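Local coordinates for protein homospermidine synthase (Legionella pneumophila subsp. pneumophila str. Philadelphia 1, PDB 2PH5) that binds NAD in a Rossmann-type domain and probably makes homospermidine, at residues 75-78 with 79-82; 299-302 with 303-306. All coordinates share one frame; numbering follows the deposited sequence.

Interaction 1 (75-78 with 79-82)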
ATOM      1  N   GLU A  75      22.000  33.588  23.044  1.00 36.39           N
ATOM      2  CA  GLU A  75      22.120  33.608  24.494  1.00 37.94           C
ATOM      3  C   GLU A  75      21.782  32.268  25.137  1.00 35.81           C
ATOM      4  O   GLU A  75      22.539  31.769  25.965  1.00 34.67           O
ATOM      5  CB  GLU A  75      21.239  34.707  25.090  1.00 41.63           C
ATOM      6  CG  GLU A  75      21.408  34.875  26.593  1.00 47.51           C
ATOM      7  CD  GLU A  75      20.826  36.181  27.110  1.00 53.49           C
ATOM      8  OE1 GLU A  75      20.911  36.429  28.337  1.00 56.88           O
ATOM      9  OE2 GLU A  75      20.286  36.964  26.293  1.00 57.14           O
ATOM     10  N   VAL A  76      20.656  31.682  24.750  1.00 34.19           N
ATOM     11  CA  VAL A  76      20.241  30.403  25.315  1.00 34.00           C
ATOM     12  C   VAL A  76      21.260  29.295  25.062  1.00 33.37           C
ATOM     13  O   VAL A  76      21.709  28.631  25.996  1.00 31.71           O
ATOM     14  CB  VAL A  76      18.879  29.956  24.747  1.00 32.84           C
ATOM     15  CG1 VAL A  76      18.480  28.627  25.347  1.00 32.56           C
ATOM     16  CG2 VAL A  76      17.820  31.002  25.048  1.00 33.68           C
ATOM     17  N   ILE A  77      21.614  29.101  23.795  1.00 34.58           N
ATOM     18  CA  ILE A  77      22.571  28.068  23.401  1.00 35.02           C
ATOM     19  C   ILE A  77      24.001  28.502  23.711  1.00 36.14           C
ATOM     20  O   ILE A  77      24.815  27.705  24.174  1.00 36.21           O
ATOM     21  CB  ILE A  77      22.466  27.763  21.884  1.00 33.62           C
ATOM     22  CG1 ILE A  77      21.040  27.333  21.526  1.00 32.75           C
ATOM     23  CG2 ILE A  77      23.467  26.690  21.496  1.00 30.77           C
ATOM     24  CD1 ILE A  77      20.570  26.077  22.236  1.00 34.12           C
ATOM     25  N   GLY A  78      24.298  29.769  23.448  1.00 37.70           N
ATOM     26  CA  GLY A  78      25.632  30.284  23.693  1.00 38.66           C
ATOM     27  C   GLY A  78      26.105  30.169  25.133  1.00 39.54           C
ATOM     28  O   GLY A  78      27.257  29.832  25.384  1.00 39.67           O
ATOM     29  N   SER A  79      25.222  30.440  26.088  1.00 40.45           N
ATOM     30  CA  SER A  79      25.593  30.376  27.494  1.00 42.82           C
ATOM     31  C   SER A  79      25.698  28.959  28.009  1.00 42.32           C
ATOM     32  O   SER A  79      26.013  28.733  29.178  1.00 43.10           O
ATOM     33  CB  SER A  79      24.577  31.134  28.343  1.00 44.01           C
ATOM     34  OG  SER A  79      24.561  32.500  27.975  1.00 49.95           O
ATOM     35  N   THR A  80      25.445  27.997  27.135  1.00 40.17           N
ATOM     36  CA  THR A  80      25.495  26.616  27.553  1.00 38.45           C
ATOM     37  C   THR A  80      26.727  25.889  27.021  1.00 36.27           C
ATOM     38  O   THR A  80      27.005  24.762  27.425  1.00 35.47           O
ATOM     39  CB  THR A  80      24.215  25.888  27.104  1.00 39.25           C
ATOM     40  OG1 THR A  80      23.969  24.786  27.976  1.00 43.07           O
ATOM     41  CG2 THR A  80      24.361  25.378  25.679  1.00 40.14           C
ATOM     42  N   LEU A  81      27.471  26.547  26.132  1.00 34.89           N
ATOM     43  CA  LEU A  81      28.676  25.957  25.536  1.00 36.17           C
ATOM     44  C   LEU A  81      30.004  26.609  25.923  1.00 37.29           C
ATOM     45  O   LEU A  81      30.189  27.811  25.752  1.00 36.84           O
ATOM     46  CB  LEU A  81      28.564  25.971  24.012  1.00 32.39           C
ATOM     47  CG  LEU A  81      27.524  25.047  23.411  1.00 32.34           C
ATOM     48  CD1 LEU A  81      27.440  25.318  21.921  1.00 32.60           C
ATOM     49  CD2 LEU A  81      27.881  23.593  23.698  1.00 29.52           C
ATOM     50  N   GLU A  82      30.930  25.795  26.424  1.00 39.72           N
ATOM     51  CA  GLU A  82      32.262  26.256  26.819  1.00 42.46           C
ATOM     52  C   GLU A  82      33.254  25.628  25.836  1.00 41.81           C
ATOM     53  O   GLU A  82      32.908  24.697  25.102  1.00 43.36           O
ATOM     54  CB  GLU A  82      32.581  25.799  28.249  1.00 46.60           C
ATOM     55  CG  GLU A  82      33.219  26.862  29.153  1.00 51.40           C
ATOM     56  CD  GLU A  82      32.190  27.771  29.825  1.00 54.48           C
ATOM     57  OE1 GLU A  82      32.583  28.617  30.666  1.00 55.84           O
ATOM     58  OE2 GLU A  82      30.986  27.640  29.515  1.00 56.03           O
TER

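Interaction 2 (299-302 with 303-306)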
ATOM      1  N   LEU A 299      27.081  12.561  -2.786  1.00 39.03           N
ATOM      2  CA  LEU A 299      27.699  11.292  -3.157  1.00 38.16           C
ATOM      3  C   LEU A 299      28.019  11.251  -4.642  1.00 36.35           C
ATOM      4  O   LEU A 299      29.101  10.822  -5.036  1.00 36.65           O
ATOM      5  CB  LEU A 299      26.785  10.112  -2.810  1.00 39.55           C
ATOM      6  CG  LEU A 299      26.662   9.791  -1.324  1.00 41.05           C
ATOM      7  CD1 LEU A 299      25.675   8.653  -1.107  1.00 42.88           C
ATOM      8  CD2 LEU A 299      28.034   9.431  -0.779  1.00 42.89           C
ATOM      9  N   THR A 300      27.075  11.694  -5.463  1.00 33.76           N
ATOM     10  CA  THR A 300      27.271  11.694  -6.907  1.00 31.01           C
ATOM     11  C   THR A 300      28.541  12.459  -7.297  1.00 30.92           C
ATOM     12  O   THR A 300      29.390  11.927  -8.017  1.00 30.53           O
ATOM     13  CB  THR A 300      26.056  12.304  -7.632  1.00 28.93           C
ATOM     14  OG1 THR A 300      24.892  11.520  -7.349  1.00 27.98           O
ATOM     15  CG2 THR A 300      26.287  12.323  -9.129  1.00 29.26           C
ATOM     16  N   ASN A 301      28.665  13.693  -6.813  1.00 28.10           N
ATOM     17  CA  ASN A 301      29.830  14.515  -7.099  1.00 27.25           C
ATOM     18  C   ASN A 301      31.083  13.844  -6.538  1.00 28.67           C
ATOM     19  O   ASN A 301      32.141  13.860  -7.161  1.00 28.54           O
ATOM     20  CB  ASN A 301      29.673  15.913  -6.486  1.00 26.55           C
ATOM     21  CG  ASN A 301      28.609  16.749  -7.189  1.00 26.61           C
ATOM     22  OD1 ASN A 301      28.087  16.357  -8.234  1.00 26.73           O
ATOM     23  ND2 ASN A 301      28.298  17.911  -6.624  1.00 23.35           N
ATOM     24  N   PHE A 302      30.955  13.246  -5.359  1.00 30.14           N
ATOM     25  CA  PHE A 302      32.075  12.565  -4.719  1.00 31.55           C
ATOM     26  C   PHE A 302      32.601  11.433  -5.600  1.00 31.62           C
ATOM     27  O   PHE A 302      33.766  11.066  -5.509  1.00 33.22           O
ATOM     28  CB  PHE A 302      31.637  11.997  -3.366  1.00 31.59           C
ATOM     29  CG  PHE A 302      32.754  11.379  -2.574  1.00 33.96           C
ATOM     30  CD1 PHE A 302      33.749  12.178  -2.008  1.00 34.78           C
ATOM     31  CD2 PHE A 302      32.808  10.001  -2.379  1.00 34.17           C
ATOM     32  CE1 PHE A 302      34.784  11.615  -1.254  1.00 32.86           C
ATOM     33  CE2 PHE A 302      33.835   9.428  -1.630  1.00 34.83           C
ATOM     34  CZ  PHE A 302      34.826  10.241  -1.066  1.00 34.30           C
ATOM     35  N   LEU A 303      31.744  10.882  -6.453  1.00 30.65           N
ATOM     36  CA  LEU A 303      32.153   9.791  -7.335  1.00 31.42           C
ATOM     37  C   LEU A 303      32.183  10.227  -8.791  1.00 32.47           C
ATOM     38  O   LEU A 303      32.072   9.404  -9.699  1.00 28.52           O
ATOM     39  CB  LEU A 303      31.210   8.602  -7.184  1.00 28.37           C
ATOM     40  CG  LEU A 303      31.232   7.979  -5.793  1.00 29.87           C
ATOM     41  CD1 LEU A 303      30.109   6.959  -5.666  1.00 27.46           C
ATOM     42  CD2 LEU A 303      32.602   7.338  -5.552  1.00 28.42           C
ATOM     43  N   THR A 304      32.323  11.531  -8.999  1.00 35.36           N
ATOM     44  CA  THR A 304      32.381  12.097 -10.336  1.00 39.77           C
ATOM     45  C   THR A 304      33.837  12.192 -10.785  1.00 43.43           C
ATOM     46  O   THR A 304      34.741  12.323  -9.961  1.00 44.58           O
ATOM     47  CB  THR A 304      31.744  13.505 -10.369  1.00 37.74           C
ATOM     48  OG1 THR A 304      30.333  13.393 -10.169  1.00 38.18           O
ATOM     49  CG2 THR A 304      32.009  14.192 -11.702  1.00 37.53           C
ATOM     50  N   LEU A 305      34.056  12.120 -12.092  1.00 47.69           N
ATOM     51  CA  LEU A 305      35.399  12.197 -12.647  1.00 52.37           C
ATOM     52  C   LEU A 305      35.394  13.065 -13.906  1.00 56.04           C
ATOM     53  O   LEU A 305      34.435  13.059 -14.685  1.00 54.88           O
ATOM     54  CB  LEU A 305      35.897  10.791 -12.985  1.00 52.42           C
ATOM     55  CG  LEU A 305      37.388  10.484 -12.821  1.00 53.01           C
ATOM     56  CD1 LEU A 305      37.819  10.724 -11.374  1.00 52.73           C
ATOM     57  CD2 LEU A 305      37.640   9.030 -13.210  1.00 52.63           C
ATOM     58  N   LYS A 306      36.474  13.814 -14.099  1.00 60.67           N
ATOM     59  CA  LYS A 306      36.604  14.686 -15.261  1.00 65.25           C
ATOM     60  C   LYS A 306      38.034  15.182 -15.410  1.00 67.17           C
ATOM     61  O   LYS A 306      38.797  15.193 -14.442  1.00 67.80           O
ATOM     62  CB  LYS A 306      35.640  15.871 -15.138  1.00 66.38           C
ATOM     63  CG  LYS A 306      35.640  16.549 -13.780  1.00 68.09           C
ATOM     64  CD  LYS A 306      34.531  17.593 -13.699  1.00 70.25           C
ATOM     65  CE  LYS A 306      34.490  18.265 -12.333  1.00 71.80           C
ATOM     66  NZ  LYS A 306      33.419  19.302 -12.254  1.00 72.11           N
TER

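Interaction 1 (75-78 with 79-82)
The carbonyl oxygen of E75 is gripped twice by S79, a full helical turn further on. S79 N donates to E75 O at 3.0 Å with an N-H...O angle of 155°, the i to i+4 bond of an alpha-helix. The hydroxyl joins it, S79 OG lying 2.9 Å from the same E75 O and tilted only 16° from the carbonyl plane. With chi1 at -62°, OG sits beside its own backbone nitrogen, where both donors converge on one acceptor; serine is short enough to fold back in this way. Beyond this turn the bonds shorten to i to i+3 spacing: L81 N makes a weak bond to G78 O at 3.4 Å, and T80 N approaches I77 O, less certainly because the position of that oxygen is doubtful. On the buried flank I77 CG2 packs against L81 CD1 at 4.2 Å. These two apolar chains face helix 96-106, I77 on L102 and L81 on C103, while T80 and L81 touch V17 of strand 16-19 in the parallel sheet. V76 lies against I68, an NAD-binding residue. The chemistry is that of a helix tapering into a 3-10 turn: a hydroxyl adds a second donor on the solvent side as branched hydrocarbons fasten the other side to the Rossmann core.

Interaction 2 (299-302 with 303-306)
T304 folds its hydroxyl back onto the last turn of helix 295-302, and polar bonds dominate the contact. T304 OG1 donates to T300 O at 2.8 Å, its chi1 of -69° keeping the oxygen beside the backbone nitrogen and turned to the helix. L303 N also gives its hydrogen to T300 O, at 3.0 Å, from the other face of the carbonyl plane, so that two donors clasp this oxygen between them. A weaker, more bent bond links L303 N to L299 O. T304 N closes the turn on N301 O at 3.0 Å, with an N-H...O angle of 156°. T300's hydroxyl is engaged one turn back, by T296 O. Apolar contact is slighter: F302 CD2 meets L303 CD2 at 4.1 Å. In van der Waals packing, L303 CG rests 3.6 Å from L299 O. Outside the segment, the F302 ring meets that of W191, and L299 touches V163 and I167 of helix 158-176. L303 is first to leave helical geometry, and L305 pairs with strand 311-322. Because T304 N has turned to N301 O, the hydroxyl replaces the i to i+4 amide on T300 O; a short beta-branched chain suits a residue that closes a helix and then runs extended into an edge strand.

In the fold
Both contacts are partly buried helix ends where a hydroxyl and an amide share a carbonyl. In interaction 1 both donors belong to S79; in interaction 2 they come from L303 and T304, on opposite faces of the T300 carbonyl plane. Interaction 1 runs through a 3-10 turn into a loop leading to strand 86-89 of the parallel Rossmann sheet; S79 is exposed, I77 and L81 buried. Interaction 2 passes almost at once into strand 305-306 of the mixed sheet, in the part related to the saccharopine dehydrogenase C-terminal domain; L299, T300 and L303 are buried, N301 exposed, and T304 touches R314 of the neighbouring strand. The centres of interactions 1 and 2 are about 38 Å apart, without touching.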